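Local coordinates for HMG box-containing protein 1 (Homo sapiens, PDB 3QVE), which represses transcription by binding the promoters of target genes, and takes part in controlling the cell cycle and the Wnt pathway, at residues H10-L13 with K14-L18. Numbering follows the deposited sequence.
Sequences HCFL and KGTRL. With EDO (1,2-ethanediol), chain F.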
loop_
_atom_site.group_PDB
_atom_site.type_symbol
_atom_site.label_atom_id
_atom_site.label_comp_id
_atom_site.label_asym_id
_atom_site.label_seq_id
_atom_site.Cartn_x
_atom_site.Cartn_y
_atom_site.Cartn_z
ATOM N N HIS A 10 3.002 4.239 -6.064
ATOM C CA HIS A 10 3.661 3.075 -5.463
ATOM C C HIS A 10 2.785 1.855 -5.780
ATOM O O HIS A 10 2.292 1.759 -6.897
ATOM C CB HIS A 10 3.869 3.280 -3.968
ATOM C CG HIS A 10 4.862 2.357 -3.335
ATOM N ND1 HIS A 10 4.574 1.044 -2.984
ATOM C CD2 HIS A 10 6.141 2.579 -2.942
ATOM C CE1 HIS A 10 5.634 0.512 -2.413
ATOM N NE2 HIS A 10 6.593 1.423 -2.369
ATOM N N CYS A 11 2.538 0.957 -4.824
ATOM C CA CYS A 11 1.674 -0.215 -5.072
ATOM C C CYS A 11 0.186 0.056 -4.806
ATOM O O CYS A 11 -0.623 -0.851 -4.858
ATOM C CB CYS A 11 2.103 -1.361 -4.154
ATOM S SG CYS A 11 1.809 -1.105 -2.403
ATOM N N PHE A 12 -0.179 1.294 -4.500
ATOM C CA PHE A 12 -1.520 1.634 -4.001
ATOM C C PHE A 12 -2.578 1.912 -5.066
ATOM O O PHE A 12 -2.371 2.678 -6.017
ATOM C CB PHE A 12 -1.423 2.763 -2.962
ATOM C CG PHE A 12 -0.590 2.361 -1.786
ATOM C CD1 PHE A 12 -1.063 1.414 -0.889
ATOM C CD2 PHE A 12 0.659 2.892 -1.592
ATOM C CE1 PHE A 12 -0.307 1.010 0.139
ATOM C CE2 PHE A 12 1.418 2.541 -0.529
ATOM C CZ PHE A 12 0.966 1.577 0.332
ATOM N N LEU A 13 -3.735 1.271 -4.882
ATOM C CA LEU A 13 -4.857 1.396 -5.800
ATOM C C LEU A 13 -5.748 2.600 -5.465
ATOM O O LEU A 13 -5.697 3.183 -4.356
ATOM C CB LEU A 13 -5.684 0.105 -5.783
ATOM C CG LEU A 13 -4.925 -1.193 -6.098
ATOM C CD1 LEU A 13 -5.848 -2.375 -6.360
ATOM C CD2 LEU A 13 -3.997 -1.027 -7.231
ATOM N N LYS A 14 -6.586 2.936 -6.446
ATOM C CA LYS A 14 -7.572 3.982 -6.324
ATOM C C LYS A 14 -8.391 3.786 -5.056
ATOM O O LYS A 14 -8.790 2.656 -4.725
ATOM C CB LYS A 14 -8.479 3.922 -7.531
ATOM C CG LYS A 14 -9.655 4.926 -7.512
ATOM C CD LYS A 14 -10.333 4.913 -8.852
ATOM C CE LYS A 14 -11.541 5.854 -8.896
ATOM N NZ LYS A 14 -11.163 7.277 -8.760
ATOM N N GLY A 15 -8.603 4.870 -4.322
ATOM C CA GLY A 15 -9.409 4.813 -3.094
ATOM C C GLY A 15 -8.545 4.742 -1.855
ATOM O O GLY A 15 -9.044 4.929 -0.749
ATOM N N THR A 16 -7.255 4.494 -2.025
ATOM C CA THR A 16 -6.311 4.517 -0.901
ATOM C C THR A 16 -6.098 5.951 -0.423
ATOM O O THR A 16 -6.083 6.895 -1.226
ATOM C CB THR A 16 -4.941 3.868 -1.292
ATOM O OG1 THR A 16 -5.162 2.545 -1.818
ATOM C CG2 THR A 16 -3.994 3.771 -0.077
ATOM N N ARG A 17 -5.919 6.097 0.892
ATOM C CA ARG A 17 -5.615 7.373 1.534
ATOM C C ARG A 17 -4.281 7.197 2.237
ATOM O O ARG A 17 -4.013 6.136 2.836
ATOM C CB ARG A 17 -6.742 7.773 2.536
ATOM C CG ARG A 17 -8.099 7.950 1.865
ATOM C CD ARG A 17 -9.247 8.380 2.781
ATOM N NE ARG A 17 -8.979 9.679 3.379
ATOM C CZ ARG A 17 -8.972 10.824 2.706
ATOM N NH1 ARG A 17 -9.189 10.849 1.394
ATOM N NH2 ARG A 17 -8.742 11.948 3.355
ATOM N N LEU A 18 -3.458 8.240 2.168
ATOM C CA LEU A 18 -2.081 8.210 2.640
ATOM C C LEU A 18 -1.890 9.185 3.796
ATOM O O LEU A 18 -2.448 10.280 3.788
ATOM C CB LEU A 18 -1.154 8.686 1.535
ATOM C CG LEU A 18 -1.248 7.873 0.239
ATOM C CD1 LEU A 18 -0.278 8.482 -0.744
ATOM C CD2 LEU A 18 -1.009 6.351 0.480
HETATM C C1 EDO F . -8.507 8.388 7.399
HETATM O O1 EDO F . -8.865 9.241 6.303
HETATM C C2 EDO F . -9.426 8.606 8.599
HETATM O O2 EDO F . -8.755 8.099 9.756
#
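The carbonyl oxygen Leu-13 O is gripped twice by one residue: Thr-16 OG1 donates to it at 2.7 Å and Thr-16 N at 3.1 Å, the latter with an N-H...O angle of 153°. Both donors are tilted off the carbonyl plane. The hydroxyl is brought there by chi1 of -54°, which sets OG1 beside its own backbone N and puts CG2 opposite that N, where it reaches Phe-12. That methyl meets the ring obliquely, CG2 lying 3.8 Å from Phe-12 CD1, and the two side chains cross at about a right angle. Cys-11 SG stands over the centre of one ring face, 3.8 Å above its plane, while Leu-18 CD2 approaches Phe-12 CD2 more loosely at 4.4 Å. Were Thr-16 an alanine, hydroxyl and methyl would both be absent, which is likely to leave Leu-13 O with the turn N-H alone of these two donors and the flank of the Phe-12 ring less filled. Lys-14 turns outward to a salt bridge with Glu-32. Closed by Thr-16 N to Leu-13 O, with Gly-15 third at the positive phi that type II turns commonly give glycine, this type II beta turn leads into strand 17-20 of the AXH domain's antiparallel sheet.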